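Long-range contact in possible phosphoglycerate mutase GPM2 (Mycobacterium tuberculosis, PDB 2A6P), which acts as a broad-specificity phosphatase that removes phosphate from phosphorylated sugars and can serve as a fructose-1,6-bisphosphatase in gluconeogenesis: residues 160-174 against 184-196. Residues are numbered along the deposited sequence; the frame is centred on the assembly and turned at random.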
ATOM      1  N   ILE A 160      -8.829  -0.677   5.807  1.00 16.07           N
ATOM      2  CA  ILE A 160      -7.810   0.204   5.222  1.00 15.26           C
ATOM      3  C   ILE A 160      -8.444   1.329   4.411  1.00 14.79           C
ATOM      4  O   ILE A 160      -8.067   2.498   4.558  1.00 11.14           O
ATOM      5  CB  ILE A 160      -6.854  -0.590   4.309  1.00 15.08           C
ATOM      6  CG1 ILE A 160      -6.026  -1.565   5.153  1.00 14.21           C
ATOM      7  CG2 ILE A 160      -5.962   0.359   3.524  1.00 15.71           C
ATOM      8  CD1 ILE A 160      -5.195  -2.499   4.332  1.00 14.29           C
ATOM      9  N   THR A 161      -9.398   0.971   3.549  1.00 14.77           N
ATOM     10  CA  THR A 161     -10.083   1.957   2.718  1.00 15.54           C
ATOM     11  C   THR A 161     -10.737   3.032   3.575  1.00 15.11           C
ATOM     12  O   THR A 161     -10.729   4.204   3.220  1.00 14.12           O
ATOM     13  CB  THR A 161     -11.167   1.297   1.845  1.00 15.54           C
ATOM     14  OG1 THR A 161     -10.562   0.320   0.991  1.00 19.67           O
ATOM     15  CG2 THR A 161     -11.865   2.331   0.984  1.00 15.77           C
ATOM     16  N   ARG A 162     -11.304   2.623   4.707  1.00 15.77           N
ATOM     17  CA  ARG A 162     -11.966   3.556   5.610  1.00 17.20           C
ATOM     18  C   ARG A 162     -10.957   4.337   6.436  1.00 18.17           C
ATOM     19  O   ARG A 162     -11.188   5.504   6.770  1.00 18.51           O
ATOM     20  CB  ARG A 162     -12.941   2.804   6.519  1.00 18.68           C
ATOM     21  CG  ARG A 162     -14.062   2.101   5.745  1.00 19.48           C
ATOM     22  CD  ARG A 162     -14.806   3.093   4.860  1.00 20.61           C
ATOM     23  NE  ARG A 162     -15.458   4.130   5.657  1.00 22.61           N
ATOM     24  CZ  ARG A 162     -15.953   5.256   5.157  1.00 23.06           C
ATOM     25  NH1 ARG A 162     -15.867   5.504   3.854  1.00 24.38           N
ATOM     26  NH2 ARG A 162     -16.545   6.129   5.961  1.00 25.52           N
ATOM     27  N   TRP A 163      -9.841   3.698   6.773  1.00 16.54           N
ATOM     28  CA  TRP A 163      -8.805   4.384   7.534  1.00 18.51           C
ATOM     29  C   TRP A 163      -8.387   5.628   6.753  1.00 18.35           C
ATOM     30  O   TRP A 163      -8.226   6.710   7.329  1.00 18.71           O
ATOM     31  CB  TRP A 163      -7.579   3.488   7.750  1.00 18.95           C
ATOM     32  CG  TRP A 163      -6.464   4.199   8.458  1.00 18.74           C
ATOM     33  CD1 TRP A 163      -5.400   4.833   7.884  1.00 19.46           C
ATOM     34  CD2 TRP A 163      -6.334   4.400   9.875  1.00 19.19           C
ATOM     35  NE1 TRP A 163      -4.611   5.417   8.853  1.00 17.89           N
ATOM     36  CE2 TRP A 163      -5.162   5.169  10.083  1.00 19.10           C
ATOM     37  CE3 TRP A 163      -7.097   4.011  10.991  1.00 19.39           C
ATOM     38  CZ2 TRP A 163      -4.730   5.549  11.360  1.00 17.38           C
ATOM     39  CZ3 TRP A 163      -6.667   4.391  12.263  1.00 19.28           C
ATOM     40  CH2 TRP A 163      -5.491   5.155  12.433  1.00 19.87           C
ATOM     41  N   VAL A 164      -8.235   5.458   5.440  1.00 17.77           N
ATOM     42  CA  VAL A 164      -7.834   6.545   4.560  1.00 19.51           C
ATOM     43  C   VAL A 164      -9.005   7.400   4.073  1.00 19.13           C
ATOM     44  O   VAL A 164      -8.861   8.198   3.154  1.00 19.41           O
ATOM     45  CB  VAL A 164      -7.032   6.009   3.348  1.00 19.68           C
ATOM     46  CG1 VAL A 164      -5.730   5.401   3.836  1.00 19.99           C
ATOM     47  CG2 VAL A 164      -7.839   4.986   2.582  1.00 17.93           C
ATOM     48  N   GLN A 165     -10.160   7.211   4.702  1.00 19.89           N
ATOM     49  CA  GLN A 165     -11.381   7.974   4.427  1.00 19.29           C
ATOM     50  C   GLN A 165     -11.869   8.036   2.986  1.00 19.73           C
ATOM     51  O   GLN A 165     -12.228   9.096   2.482  1.00 20.69           O
ATOM     52  CB  GLN A 165     -11.207   9.380   5.004  1.00 18.94           C
ATOM     53  CG  GLN A 165     -10.637   9.322   6.416  1.00 22.42           C
ATOM     54  CD  GLN A 165     -10.429  10.673   7.058  1.00 23.37           C
ATOM     55  OE1 GLN A 165     -11.340  11.230   7.658  1.00 28.00           O
ATOM     56  NE2 GLN A 165      -9.222  11.209   6.938  1.00 25.20           N
ATOM     57  N   LEU A 166     -11.895   6.883   2.334  1.00 20.07           N
ATOM     58  CA  LEU A 166     -12.366   6.784   0.960  1.00 21.34           C
ATOM     59  C   LEU A 166     -13.669   5.971   0.962  1.00 21.55           C
ATOM     60  O   LEU A 166     -13.963   5.274   1.938  1.00 21.74           O
ATOM     61  CB  LEU A 166     -11.320   6.065   0.094  1.00 19.90           C
ATOM     62  CG  LEU A 166      -9.991   6.767  -0.204  1.00 19.92           C
ATOM     63  CD1 LEU A 166      -9.001   5.767  -0.779  1.00 16.16           C
ATOM     64  CD2 LEU A 166     -10.222   7.918  -1.180  1.00 16.50           C
ATOM     65  N   PRO A 167     -14.477   6.073  -0.114  1.00 22.19           N
ATOM     66  CA  PRO A 167     -15.732   5.308  -0.180  1.00 21.48           C
ATOM     67  C   PRO A 167     -15.310   3.843  -0.224  1.00 21.09           C
ATOM     68  O   PRO A 167     -14.259   3.511  -0.782  1.00 20.08           O
ATOM     69  CB  PRO A 167     -16.359   5.763  -1.497  1.00 21.35           C
ATOM     70  CG  PRO A 167     -15.784   7.132  -1.709  1.00 23.42           C
ATOM     71  CD  PRO A 167     -14.342   6.967  -1.276  1.00 21.55           C
ATOM     72  N   LEU A 168     -16.118   2.965   0.352  1.00 20.92           N
ATOM     73  CA  LEU A 168     -15.776   1.549   0.401  1.00 19.94           C
ATOM     74  C   LEU A 168     -15.562   0.966  -0.984  1.00 19.95           C
ATOM     75  O   LEU A 168     -14.877  -0.044  -1.149  1.00 18.62           O
ATOM     76  CB  LEU A 168     -16.869   0.768   1.132  1.00 19.49           C
ATOM     77  CG  LEU A 168     -16.408  -0.253   2.175  1.00 17.68           C
ATOM     78  CD1 LEU A 168     -17.388  -1.420   2.180  1.00 16.91           C
ATOM     79  CD2 LEU A 168     -15.016  -0.736   1.855  1.00 16.05           C
ATOM     80  N   ALA A 169     -16.161   1.600  -1.983  1.00 20.07           N
ATOM     81  CA  ALA A 169     -16.013   1.140  -3.361  1.00 21.11           C
ATOM     82  C   ALA A 169     -14.549   1.009  -3.755  1.00 20.40           C
ATOM     83  O   ALA A 169     -14.213   0.216  -4.628  1.00 22.26           O
ATOM     84  CB  ALA A 169     -16.710   2.110  -4.311  1.00 19.99           C
ATOM     85  N   GLU A 170     -13.687   1.793  -3.104  1.00 20.34           N
ATOM     86  CA  GLU A 170     -12.253   1.804  -3.400  1.00 19.03           C
ATOM     87  C   GLU A 170     -11.475   0.602  -2.845  1.00 18.95           C
ATOM     88  O   GLU A 170     -10.267   0.489  -3.077  1.00 18.43           O
ATOM     89  CB  GLU A 170     -11.607   3.104  -2.879  1.00 18.97           C
ATOM     90  CG  GLU A 170     -12.195   4.414  -3.399  1.00 19.37           C
ATOM     91  CD  GLU A 170     -12.235   4.504  -4.919  1.00 20.82           C
ATOM     92  OE1 GLU A 170     -11.463   3.802  -5.600  1.00 23.07           O
ATOM     93  OE2 GLU A 170     -13.034   5.304  -5.441  1.00 21.50           O
ATOM     94  N   GLY A 171     -12.150  -0.287  -2.112  1.00 17.14           N
ATOM     95  CA  GLY A 171     -11.468  -1.453  -1.578  1.00 14.98           C
ATOM     96  C   GLY A 171     -10.863  -2.323  -2.679  1.00 15.57           C
ATOM     97  O   GLY A 171      -9.982  -3.153  -2.432  1.00 15.50           O
ATOM     98  N   SER A 172     -11.343  -2.126  -3.904  1.00 14.91           N
ATOM     99  CA  SER A 172     -10.881  -2.872  -5.071  1.00 14.21           C
ATOM    100  C   SER A 172      -9.470  -2.458  -5.483  1.00 12.46           C
ATOM    101  O   SER A 172      -8.786  -3.185  -6.192  1.00 12.80           O
ATOM    102  CB  SER A 172     -11.833  -2.627  -6.249  1.00 16.39           C
ATOM    103  OG  SER A 172     -11.842  -1.247  -6.628  1.00 15.53           O
ATOM    104  N   ARG A 173      -9.047  -1.282  -5.024  1.00 14.00           N
ATOM    105  CA  ARG A 173      -7.736  -0.723  -5.358  1.00 14.13           C
ATOM    106  C   ARG A 173      -6.573  -1.159  -4.465  1.00 15.21           C
ATOM    107  O   ARG A 173      -5.441  -0.717  -4.676  1.00 17.82           O
ATOM    108  CB  ARG A 173      -7.825   0.801  -5.344  1.00 13.19           C
ATOM    109  CG  ARG A 173      -8.973   1.354  -6.172  1.00 15.81           C
ATOM    110  CD  ARG A 173      -8.819   0.973  -7.644  1.00 17.35           C
ATOM    111  NE  ARG A 173      -9.847   1.591  -8.486  1.00 20.49           N
ATOM    112  CZ  ARG A 173      -9.752   1.709  -9.806  1.00 21.31           C
ATOM    113  NH1 ARG A 173      -8.674   1.249 -10.432  1.00 23.47           N
ATOM    114  NH2 ARG A 173     -10.723   2.295 -10.498  1.00 20.65           N
ATOM    115  N   PHE A 174      -6.837  -2.020  -3.485  1.00 13.46           N
ATOM    116  CA  PHE A 174      -5.793  -2.470  -2.577  1.00 14.01           C
ATOM    117  C   PHE A 174      -5.735  -3.985  -2.447  1.00 15.00           C
ATOM    118  O   PHE A 174      -6.737  -4.615  -2.120  1.00 13.99           O
ATOM    119  CB  PHE A 174      -6.008  -1.878  -1.180  1.00 14.82           C
ATOM    120  CG  PHE A 174      -6.244  -0.393  -1.177  1.00 17.16           C
ATOM    121  CD1 PHE A 174      -7.526   0.125  -0.968  1.00 16.94           C
ATOM    122  CD2 PHE A 174      -5.193   0.486  -1.401  1.00 18.50           C
ATOM    123  CE1 PHE A 174      -7.765   1.500  -0.983  1.00 16.53           C
ATOM    124  CE2 PHE A 174      -5.413   1.873  -1.420  1.00 21.28           C
ATOM    125  CZ  PHE A 174      -6.707   2.383  -1.211  1.00 19.99           C
ATOM    126  N   CYS A 184      -1.353   1.001   8.919  1.00 14.59           N
ATOM    127  CA  CYS A 184      -1.961   2.331   8.836  1.00 16.21           C
ATOM    128  C   CYS A 184      -1.405   3.264   9.905  1.00 17.64           C
ATOM    129  O   CYS A 184      -1.228   2.863  11.050  1.00 19.42           O
ATOM    130  CB  CYS A 184      -3.474   2.233   9.009  1.00 13.65           C
ATOM    131  SG  CYS A 184      -4.312   1.295   7.761  1.00 17.95           S
ATOM    132  N   GLY A 185      -1.134   4.508   9.521  1.00 19.28           N
ATOM    133  CA  GLY A 185      -0.611   5.492  10.448  1.00 21.23           C
ATOM    134  C   GLY A 185      -1.040   6.899  10.059  1.00 23.27           C
ATOM    135  O   GLY A 185      -2.157   7.092   9.576  1.00 23.04           O
ATOM    136  N   PHE A 186      -0.159   7.879  10.275  1.00 24.56           N
ATOM    137  CA  PHE A 186      -0.444   9.282   9.944  1.00 27.50           C
ATOM    138  C   PHE A 186       0.792   9.975   9.371  1.00 28.59           C
ATOM    139  O   PHE A 186       1.916   9.564   9.630  1.00 30.31           O
ATOM    140  CB  PHE A 186      -0.840  10.101  11.187  1.00 26.69           C
ATOM    141  CG  PHE A 186      -2.031   9.582  11.938  1.00 26.25           C
ATOM    142  CD1 PHE A 186      -1.944   8.415  12.694  1.00 26.31           C
ATOM    143  CD2 PHE A 186      -3.236  10.290  11.924  1.00 24.83           C
ATOM    144  CE1 PHE A 186      -3.044   7.958  13.435  1.00 26.13           C
ATOM    145  CE2 PHE A 186      -4.335   9.843  12.656  1.00 25.18           C
ATOM    146  CZ  PHE A 186      -4.240   8.672  13.416  1.00 24.97           C
ATOM    147  N   GLU A 187       0.566  11.041   8.609  1.00 29.95           N
ATOM    148  CA  GLU A 187       1.639  11.858   8.050  1.00 31.14           C
ATOM    149  C   GLU A 187       1.105  13.291   8.097  1.00 32.45           C
ATOM    150  O   GLU A 187       0.085  13.597   7.468  1.00 31.01           O
ATOM    151  CB  GLU A 187       1.962  11.483   6.598  1.00 33.60           C
ATOM    152  CG  GLU A 187       3.429  11.754   6.237  1.00 36.28           C
ATOM    153  CD  GLU A 187       3.659  12.163   4.778  1.00 38.95           C
ATOM    154  OE1 GLU A 187       2.999  11.611   3.868  1.00 38.33           O
ATOM    155  OE2 GLU A 187       4.531  13.036   4.546  1.00 40.42           O
ATOM    156  N   HIS A 188       1.784  14.152   8.856  1.00 33.89           N
ATOM    157  CA  HIS A 188       1.393  15.560   9.014  1.00 34.54           C
ATOM    158  C   HIS A 188      -0.095  15.745   9.250  1.00 35.11           C
ATOM    159  O   HIS A 188      -0.750  16.511   8.533  1.00 35.58           O
ATOM    160  CB  HIS A 188       1.806  16.392   7.791  1.00 36.18           C
ATOM    161  CG  HIS A 188       3.284  16.403   7.540  1.00 37.47           C
ATOM    162  ND1 HIS A 188       3.881  15.627   6.567  1.00 38.28           N
ATOM    163  CD2 HIS A 188       4.286  17.069   8.158  1.00 37.75           C
ATOM    164  CE1 HIS A 188       5.188  15.818   6.598  1.00 38.29           C
ATOM    165  NE2 HIS A 188       5.459  16.688   7.554  1.00 39.56           N
ATOM    166  N   GLY A 189      -0.618  15.031  10.249  1.00 34.32           N
ATOM    167  CA  GLY A 189      -2.030  15.118  10.601  1.00 32.64           C
ATOM    168  C   GLY A 189      -3.037  14.311   9.782  1.00 31.91           C
ATOM    169  O   GLY A 189      -4.227  14.316  10.105  1.00 33.32           O
ATOM    170  N   VAL A 190      -2.582  13.613   8.743  1.00 29.27           N
ATOM    171  CA  VAL A 190      -3.487  12.846   7.891  1.00 26.96           C
ATOM    172  C   VAL A 190      -3.389  11.329   8.070  1.00 26.44           C
ATOM    173  O   VAL A 190      -2.290  10.772   8.112  1.00 25.80           O
ATOM    174  CB  VAL A 190      -3.241  13.173   6.394  1.00 27.74           C
ATOM    175  CG1 VAL A 190      -4.182  12.362   5.512  1.00 26.16           C
ATOM    176  CG2 VAL A 190      -3.432  14.661   6.145  1.00 26.24           C
ATOM    177  N   ARG A 191      -4.546  10.673   8.187  1.00 24.19           N
ATOM    178  CA  ARG A 191      -4.590   9.219   8.319  1.00 22.66           C
ATOM    179  C   ARG A 191      -4.069   8.689   6.984  1.00 20.73           C
ATOM    180  O   ARG A 191      -4.537   9.085   5.915  1.00 20.26           O
ATOM    181  CB  ARG A 191      -6.024   8.749   8.607  1.00 23.12           C
ATOM    182  CG  ARG A 191      -6.236   8.402  10.075  1.00 23.88           C
ATOM    183  CD  ARG A 191      -7.659   8.617  10.559  1.00 23.91           C
ATOM    184  NE  ARG A 191      -8.663   7.954   9.730  1.00 24.18           N
ATOM    185  CZ  ARG A 191      -9.953   7.887  10.053  1.00 25.02           C
ATOM    186  NH1 ARG A 191     -10.381   8.437  11.188  1.00 26.20           N
ATOM    187  NH2 ARG A 191     -10.816   7.287   9.241  1.00 21.64           N
ATOM    188  N   GLN A 192      -3.092   7.796   7.048  1.00 18.85           N
ATOM    189  CA  GLN A 192      -2.459   7.301   5.833  1.00 17.20           C
ATOM    190  C   GLN A 192      -2.113   5.815   5.850  1.00 15.64           C
ATOM    191  O   GLN A 192      -1.943   5.223   6.915  1.00 13.27           O
ATOM    192  CB  GLN A 192      -1.190   8.163   5.601  1.00 17.13           C
ATOM    193  CG  GLN A 192      -0.015   7.536   4.833  1.00 17.07           C
ATOM    194  CD  GLN A 192       1.191   8.486   4.754  1.00 17.12           C
ATOM    195  OE1 GLN A 192       1.178   9.481   4.018  1.00 17.43           O
ATOM    196  NE2 GLN A 192       2.225   8.191   5.526  1.00 13.69           N
ATOM    197  N   LEU A 193      -2.037   5.225   4.656  1.00 13.65           N
ATOM    198  CA  LEU A 193      -1.654   3.816   4.479  1.00 14.80           C
ATOM    199  C   LEU A 193      -0.122   3.853   4.368  1.00 13.74           C
ATOM    200  O   LEU A 193       0.419   4.454   3.426  1.00 13.35           O
ATOM    201  CB  LEU A 193      -2.227   3.244   3.164  1.00 14.09           C
ATOM    202  CG  LEU A 193      -2.542   1.744   3.006  1.00 15.44           C
ATOM    203  CD1 LEU A 193      -2.238   1.327   1.578  1.00 14.43           C
ATOM    204  CD2 LEU A 193      -1.756   0.883   3.981  1.00 14.05           C
ATOM    205  N   ALA A 194       0.569   3.214   5.307  1.00 13.68           N
ATOM    206  CA  ALA A 194       2.035   3.208   5.297  1.00 12.73           C
ATOM    207  C   ALA A 194       2.668   1.995   4.601  1.00 13.79           C
ATOM    208  O   ALA A 194       3.626   2.145   3.827  1.00 13.25           O
ATOM    209  CB  ALA A 194       2.565   3.321   6.740  1.00 10.53           C
ATOM    210  N   VAL A 195       2.142   0.801   4.887  1.00 13.74           N
ATOM    211  CA  VAL A 195       2.652  -0.429   4.299  1.00 12.68           C
ATOM    212  C   VAL A 195       1.503  -1.311   3.787  1.00 14.17           C
ATOM    213  O   VAL A 195       0.427  -1.359   4.383  1.00 14.42           O
ATOM    214  CB  VAL A 195       3.490  -1.232   5.339  1.00 14.88           C
ATOM    215  CG1 VAL A 195       4.071  -2.489   4.693  1.00 14.98           C
ATOM    216  CG2 VAL A 195       4.622  -0.351   5.913  1.00 13.25           C
ATOM    217  N   LEU A 196       1.739  -2.001   2.673  1.00 14.40           N
ATOM    218  CA  LEU A 196       0.748  -2.893   2.081  1.00 15.76           C
ATOM    219  C   LEU A 196       1.437  -4.071   1.401  1.00 16.99           C
ATOM    220  O   LEU A 196       2.534  -3.938   0.855  1.00 17.68           O
ATOM    221  CB  LEU A 196      -0.114  -2.154   1.045  1.00 14.68           C
ATOM    222  CG  LEU A 196      -1.283  -2.972   0.461  1.00 14.90           C
ATOM    223  CD1 LEU A 196      -2.283  -3.290   1.563  1.00 16.33           C
ATOM    224  CD2 LEU A 196      -1.972  -2.210  -0.665  1.00 13.24           C
TER
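Trp163, in the last turn of its helix, lies between two side chains of the hairpin formed by strands 184-187 and 190-196. Cys184 CB sits 3.3 Å from the centroid of the Trp163 five-membered ring, almost on its normal, with SG over the same face in a sulfur-aromatic contact. On the opposite face Arg191 CG packs 3.4 Å from Trp163 CE2. Small cysteine fits close to the indole, and Arg191 CG gives the other face an apolar cover. With Trp163 CG anti to the backbone N (chi1 176°), the indole reaches the hairpin and Trp163 NE1 donates in the ring plane to a lone pair of Gly185 O, at 3.1 Å. That carbonyl also accepts from Gln192 N. The edge of Trp163 meets the face of Phe186 in an offset T-shaped pair, planes at 77°.

The bend of Arg191 at chi3 (53°) turns its guanidinium back to the helix end. Arg191 NE donates nearly straight to Trp163 O at 2.7 Å, while its NH2 hydrogen-bonds to Arg162 O at 3.1 Å; a positive group is probably well placed at the negative end of the helix dipole. Gln165, at positive phi, closes the helix in a Schellman motif, its N reaching Arg162 O from the opposite face to Arg191 NH2. Ile160, branched and apolar, packs CG2 3.7 Å from Leu193 CG; Leu196 CD2 approaches the Phe174 ring at its edge.

The contact thus seats the end of helix 153-163 on the 180-187/190-199 hairpin, at the sheet edge within this chain of the histidine phosphatase fold. Helix 124-141 and Leu13 of strand 13-17 also pack on Trp163, and the second subunit makes backbone hydrogen bonds with Leu193 and Leu196.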